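Local coordinates for amino acid amide racemase (Ochrobactrum anthropi, PDB 6GIO), which is a pyridoxal-5'-phosphate-binding enzyme of the class-III aminotransferase family, with the large sheet-and-helix cofactor domain of that fold, at residues P168-F173 with P218-A223; Y188-S193 with R229-L234. All coordinates share one frame; numbering follows the deposited sequence.

Contact 1. Residues P168-F173 with P218-A223; sequences PYPDPF and PAFLEA
With its CG anti to the backbone N (chi1 169°), Phe220 swings its ring off the first turn of helix 220-229 and lays one face against Pro170. The proline ring arrives from the opposite direction. Its CG stands 3.5 Å from the centroid of the Phe220 ring, only 8° off the ring normal, a CH-pi contact centred over the face. CD comes in beside it, 3.6 Å from Phe220 CE2, so that two ring methylenes of Pro170 press on the same aromatic face. Val182 and Ala179 of helix 179-191 also pack on Phe220. Tyr169 turns its ring the same way relative to its own backbone (chi1 -163°), which carries the phenol to the side of Leu221. The two side chains run at about a right angle, Tyr169 OH lying 4.2 Å from Leu221 CD1. That hydroxyl is hydrogen-bonded to Glu205 O, while Phe135 and the tyrosine ring meet edge-to-face. Further along 168-173, Asp171 OD1 accepts from Phe173 N at 2.9 Å in an Asx turn. No hydrogen bond joins the two segments, and the buried interface is therefore held by proline-aromatic and apolar packing, with the tyrosine's polar end satisfied from outside them by the Glu205 carbonyl.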
loop_
_atom_site.group_PDB
_atom_site.type_symbol
_atom_site.label_atom_id
_atom_site.label_comp_id
_atom_site.label_asym_id
_atom_site.label_seq_id
_atom_site.Cartn_x
_atom_site.Cartn_y
_atom_site.Cartn_z
ATOM N N PRO C 168 -8.492 -0.256 -27.924
ATOM C CA PRO C 168 -9.643 -1.049 -27.544
ATOM C C PRO C 168 -9.260 -2.483 -27.201
ATOM O O PRO C 168 -8.335 -3.082 -27.809
ATOM C CB PRO C 168 -10.541 -1.000 -28.796
ATOM C CG PRO C 168 -10.061 0.160 -29.600
ATOM C CD PRO C 168 -8.603 0.213 -29.322
ATOM N N TYR C 169 -9.942 -3.029 -26.203
ATOM C CA TYR C 169 -9.806 -4.453 -25.905
ATOM C C TYR C 169 -10.894 -5.221 -26.693
ATOM O O TYR C 169 -12.083 -4.978 -26.531
ATOM C CB TYR C 169 -9.882 -4.683 -24.381
ATOM C CG TYR C 169 -9.370 -5.997 -23.835
ATOM C CD1 TYR C 169 -10.160 -7.124 -23.839
ATOM C CD2 TYR C 169 -8.095 -6.082 -23.209
ATOM C CE1 TYR C 169 -9.723 -8.318 -23.254
ATOM C CE2 TYR C 169 -7.657 -7.250 -22.627
ATOM C CZ TYR C 169 -8.468 -8.379 -22.663
ATOM O OH TYR C 169 -8.052 -9.561 -22.076
ATOM N N PRO C 170 -10.479 -6.099 -27.595
ATOM C CA PRO C 170 -11.449 -6.805 -28.418
ATOM C C PRO C 170 -12.391 -7.660 -27.604
ATOM O O PRO C 170 -11.935 -8.530 -26.838
ATOM C CB PRO C 170 -10.603 -7.753 -29.259
ATOM C CG PRO C 170 -9.200 -7.406 -29.025
ATOM C CD PRO C 170 -9.083 -6.451 -27.912
ATOM N N ASP C 171 -13.679 -7.434 -27.814
ATOM C CA ASP C 171 -14.721 -7.944 -26.962
ATOM C C ASP C 171 -15.669 -8.821 -27.809
ATOM O O ASP C 171 -16.471 -8.302 -28.567
ATOM C CB ASP C 171 -15.465 -6.752 -26.400
ATOM C CG ASP C 171 -16.643 -7.141 -25.536
ATOM O OD1 ASP C 171 -17.004 -8.353 -25.440
ATOM O OD2 ASP C 171 -17.201 -6.209 -24.951
ATOM N N PRO C 172 -15.595 -10.153 -27.664
ATOM C CA PRO C 172 -16.479 -11.011 -28.450
ATOM C C PRO C 172 -17.991 -10.729 -28.285
ATOM O O PRO C 172 -18.720 -10.980 -29.210
ATOM C CB PRO C 172 -16.153 -12.421 -27.957
ATOM C CG PRO C 172 -14.845 -12.312 -27.264
ATOM C CD PRO C 172 -14.767 -10.923 -26.717
ATOM N N PHE C 173 -18.446 -10.216 -27.151
ATOM C CA PHE C 173 -19.880 -10.019 -26.912
ATOM C C PHE C 173 -20.396 -8.706 -27.513
ATOM O O PHE C 173 -21.523 -8.646 -27.947
ATOM C CB PHE C 173 -20.183 -10.075 -25.412
ATOM C CG PHE C 173 -21.672 -10.105 -25.076
ATOM C CD1 PHE C 173 -22.443 -11.212 -25.384
ATOM C CD2 PHE C 173 -22.279 -9.040 -24.424
ATOM C CE1 PHE C 173 -23.785 -11.264 -25.049
ATOM C CE2 PHE C 173 -23.621 -9.072 -24.083
ATOM C CZ PHE C 173 -24.388 -10.196 -24.402
ATOM N N PRO C 218 -9.463 -15.801 -28.925
ATOM C CA PRO C 218 -8.285 -16.654 -28.902
ATOM C C PRO C 218 -7.178 -16.140 -29.780
ATOM O O PRO C 218 -7.444 -15.668 -30.856
ATOM C CB PRO C 218 -8.801 -17.985 -29.480
ATOM C CG PRO C 218 -10.243 -17.985 -29.106
ATOM C CD PRO C 218 -10.692 -16.560 -29.254
ATOM N N ALA C 219 -5.950 -16.230 -29.292
ATOM C CA ALA C 219 -4.730 -15.927 -30.052
ATOM C C ALA C 219 -4.423 -14.430 -30.096
ATOM O O ALA C 219 -3.312 -14.072 -30.441
ATOM C CB ALA C 219 -4.783 -16.504 -31.468
ATOM N N PHE C 220 -5.376 -13.566 -29.742
ATOM C CA PHE C 220 -5.135 -12.155 -29.768
ATOM C C PHE C 220 -3.956 -11.686 -28.888
ATOM O O PHE C 220 -3.071 -10.984 -29.381
ATOM C CB PHE C 220 -6.396 -11.355 -29.393
ATOM C CG PHE C 220 -6.109 -9.884 -29.153
ATOM C CD1 PHE C 220 -5.798 -9.036 -30.218
ATOM C CD2 PHE C 220 -6.153 -9.353 -27.878
ATOM C CE1 PHE C 220 -5.512 -7.690 -30.001
ATOM C CE2 PHE C 220 -5.881 -8.020 -27.645
ATOM C CZ PHE C 220 -5.557 -7.184 -28.705
ATOM N N LEU C 221 -3.967 -12.048 -27.598
ATOM C CA LEU C 221 -2.962 -11.605 -26.664
ATOM C C LEU C 221 -1.582 -12.111 -27.072
ATOM O O LEU C 221 -0.604 -11.375 -26.922
ATOM C CB LEU C 221 -3.303 -12.057 -25.248
ATOM C CG LEU C 221 -4.522 -11.352 -24.607
ATOM C CD1 LEU C 221 -4.695 -11.812 -23.182
ATOM C CD2 LEU C 221 -4.395 -9.829 -24.641
ATOM N N GLU C 222 -1.492 -13.345 -27.570
ATOM C CA GLU C 222 -0.204 -13.883 -28.055
ATOM C C GLU C 222 0.316 -13.112 -29.249
ATOM O O GLU C 222 1.528 -12.905 -29.385
ATOM C CB GLU C 222 -0.279 -15.383 -28.406
ATOM C CG GLU C 222 1.100 -15.961 -28.771
ATOM C CD GLU C 222 1.134 -17.480 -28.905
ATOM O OE1 GLU C 222 0.095 -18.136 -28.793
ATOM O OE2 GLU C 222 2.221 -18.035 -29.141
ATOM N N ALA C 223 -0.586 -12.710 -30.139
ATOM C CA ALA C 223 -0.179 -11.925 -31.304
ATOM C C ALA C 223 0.268 -10.506 -30.878
ATOM O O ALA C 223 1.193 -9.934 -31.452
ATOM C CB ALA C 223 -1.300 -11.865 -32.333
#

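Contact 2. Residues Y188-S193 with R229-L234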
loop_
_atom_site.group_PDB
_atom_site.type_symbol
_atom_site.label_atom_id
_atom_site.label_comp_id
_atom_site.label_asym_id
_atom_site.label_seq_id
_atom_site.Cartn_x
_atom_site.Cartn_y
_atom_site.Cartn_z
ATOM N N TYR C 188 -0.347 0.545 -37.021
ATOM C CA TYR C 188 -0.417 1.889 -37.600
ATOM C C TYR C 188 0.231 2.919 -36.702
ATOM O O TYR C 188 0.995 3.752 -37.171
ATOM C CB TYR C 188 -1.869 2.326 -37.889
ATOM C CG TYR C 188 -1.955 3.564 -38.755
ATOM C CD1 TYR C 188 -1.577 3.536 -40.116
ATOM C CD2 TYR C 188 -2.436 4.757 -38.231
ATOM C CE1 TYR C 188 -1.672 4.679 -40.909
ATOM C CE2 TYR C 188 -2.531 5.891 -38.997
ATOM C CZ TYR C 188 -2.165 5.858 -40.329
ATOM O OH TYR C 188 -2.276 7.039 -41.041
ATOM N N HIS C 189 -0.118 2.903 -35.417
ATOM C CA HIS C 189 0.576 3.743 -34.445
ATOM C C HIS C 189 2.113 3.506 -34.477
ATOM O O HIS C 189 2.884 4.456 -34.554
ATOM C CB HIS C 189 -0.015 3.548 -33.075
ATOM C CG HIS C 189 -1.227 4.383 -32.841
ATOM N ND1 HIS C 189 -2.509 3.968 -33.159
ATOM C CD2 HIS C 189 -1.361 5.625 -32.334
ATOM C CE1 HIS C 189 -3.378 4.902 -32.809
ATOM N NE2 HIS C 189 -2.704 5.921 -32.311
ATOM N N PHE C 190 2.554 2.259 -34.490
ATOM C CA PHE C 190 3.986 1.954 -34.557
ATOM C C PHE C 190 4.642 2.538 -35.774
ATOM O O PHE C 190 5.779 2.947 -35.671
ATOM C CB PHE C 190 4.287 0.446 -34.527
ATOM C CG PHE C 190 4.172 -0.202 -33.162
ATOM C CD1 PHE C 190 4.024 0.550 -31.985
ATOM C CD2 PHE C 190 4.260 -1.587 -33.058
ATOM C CE1 PHE C 190 3.931 -0.081 -30.760
ATOM C CE2 PHE C 190 4.223 -2.214 -31.829
ATOM C CZ PHE C 190 4.016 -1.459 -30.689
ATOM N N ALA C 191 3.925 2.586 -36.899
ATOM C CA ALA C 191 4.479 3.139 -38.150
ATOM C C ALA C 191 4.433 4.681 -38.232
ATOM O O ALA C 191 4.937 5.262 -39.162
ATOM C CB ALA C 191 3.773 2.523 -39.338
ATOM N N THR C 192 3.772 5.339 -37.282
ATOM C CA THR C 192 3.573 6.768 -37.340
ATOM C C THR C 192 3.927 7.452 -35.985
ATOM O O THR C 192 5.082 7.706 -35.675
ATOM C CB THR C 192 2.122 7.090 -37.742
ATOM O OG1 THR C 192 1.212 6.535 -36.786
ATOM C CG2 THR C 192 1.800 6.511 -39.136
ATOM N N SER C 193 2.926 7.709 -35.153
ATOM C CA SER C 193 3.111 8.577 -34.032
ATOM C C SER C 193 3.573 7.903 -32.717
ATOM O O SER C 193 3.932 8.601 -31.776
ATOM C CB SER C 193 1.824 9.414 -33.826
ATOM O OG SER C 193 0.697 8.608 -33.616
ATOM N N ARG C 229 7.153 -7.486 -28.654
ATOM C CA ARG C 229 8.392 -8.121 -28.289
ATOM C C ARG C 229 9.393 -8.036 -29.434
ATOM O O ARG C 229 10.569 -7.899 -29.214
ATOM C CB ARG C 229 8.131 -9.596 -27.915
ATOM C CG ARG C 229 9.421 -10.397 -27.645
ATOM C CD ARG C 229 9.171 -11.601 -26.759
ATOM N NE ARG C 229 8.745 -11.182 -25.419
ATOM C CZ ARG C 229 8.098 -11.954 -24.557
ATOM N NH1 ARG C 229 7.743 -13.188 -24.890
ATOM N NH2 ARG C 229 7.746 -11.475 -23.373
ATOM N N LYS C 230 8.896 -8.080 -30.649
ATOM C CA LYS C 230 9.684 -7.837 -31.854
ATOM C C LYS C 230 10.504 -6.523 -31.838
ATOM O O LYS C 230 11.494 -6.401 -32.583
ATOM C CB LYS C 230 8.714 -7.867 -33.051
ATOM C CG LYS C 230 9.133 -7.135 -34.312
ATOM C CD LYS C 230 8.063 -7.206 -35.404
ATOM C CE LYS C 230 7.504 -8.620 -35.539
ATOM N NZ LYS C 230 6.887 -8.873 -36.866
ATOM N N HIS C 231 10.102 -5.553 -31.009
ATOM C CA HIS C 231 10.785 -4.253 -30.894
ATOM C C HIS C 231 11.370 -4.012 -29.524
ATOM O O HIS C 231 11.658 -2.862 -29.179
ATOM C CB HIS C 231 9.811 -3.106 -31.229
ATOM C CG HIS C 231 9.178 -3.231 -32.579
ATOM N ND1 HIS C 231 9.854 -2.931 -33.743
ATOM C CD2 HIS C 231 7.937 -3.623 -32.953
ATOM C CE1 HIS C 231 9.062 -3.146 -34.780
ATOM N NE2 HIS C 231 7.894 -3.566 -34.327
ATOM N N GLY C 232 11.563 -5.089 -28.755
ATOM C CA GLY C 232 12.134 -5.005 -27.440
ATOM C C GLY C 232 11.175 -4.455 -26.389
ATOM O O GLY C 232 11.605 -4.159 -25.287
ATOM N N ILE C 233 9.891 -4.294 -26.715
ATOM C CA ILE C 233 8.914 -3.802 -25.729
ATOM C C ILE C 233 8.701 -4.942 -24.708
ATOM O O ILE C 233 8.400 -6.092 -25.064
ATOM C CB ILE C 233 7.568 -3.396 -26.377
ATOM C CG1 ILE C 233 7.770 -2.244 -27.363
ATOM C CG2 ILE C 233 6.566 -2.963 -25.332
ATOM C CD1 ILE C 233 6.675 -1.984 -28.373
ATOM N N LEU C 234 8.863 -4.643 -23.433
ATOM C CA LEU C 234 8.627 -5.644 -22.411
ATOM C C LEU C 234 7.119 -5.887 -22.198
ATOM O O LEU C 234 6.294 -4.957 -22.277
ATOM C CB LEU C 234 9.295 -5.220 -21.107
ATOM C CG LEU C 234 10.816 -5.057 -21.164
ATOM C CD1 LEU C 234 11.385 -4.559 -19.833
ATOM C CD2 LEU C 234 11.463 -6.362 -21.585
#
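A Schellman motif closes helix 220-229, and the turn it makes toward strand 234-238 supplies one side of this contact. Gly232, with positive phi, is its C-prime residue; Gly232 N bonds to Arg229 O at 3.0 Å, and the motif also uses the N-H of Ile233. On either side of the glycine in sequence, His231 and Ile233 project toward Phe190, near the C-terminal end of helix 179-191. The Phe190 CG is anti to its carbonyl carbon (chi1 -77°), sending the ring out from the helix toward these two residues. Ile233 reaches in from the opposite direction, its terminal methyl CD1 meeting the ring obliquely, 3.6 Å from Phe190 CZ and 4.1 Å from Phe190 CE1. The imidazole also comes in obliquely, His231 CD2 lying 4.1 Å from Phe190 CE2, with the ring planes at 76° and the centroids 5.6 Å apart. Pro196 touches both Phe190 and His231. The turn is also tied to Arg129, whose NH2 bonds to His231 O. No hydrogen bond crosses this contact of aromatic and aliphatic side chains, which belongs to the large domain of fold-type I PLP enzymes, where a Schellman-capped helix passes into a parallel strand of the central sheet.

Both contacts join the same two parts of the chain, the region from strand 164-167 through helix 179-191 and helix 220-229 with its exit. Contact 1 lies at the start of helix 220-229 and contact 2 at its end; their centres are about 18 Å apart and their nearest atoms about 7 Å, without touching. Helix 179-191 connects them, its early part packing against contact 1 and its last turn entering contact 2. In contact 1 the Tyr169 side chain is about 10 Å from pyridoxal-5'-phosphate, and its partner Glu205 belongs to the cofactor pocket. The centre of contact 2 is about 28 Å from the centre of the chain, that of contact 1 about 18 Å.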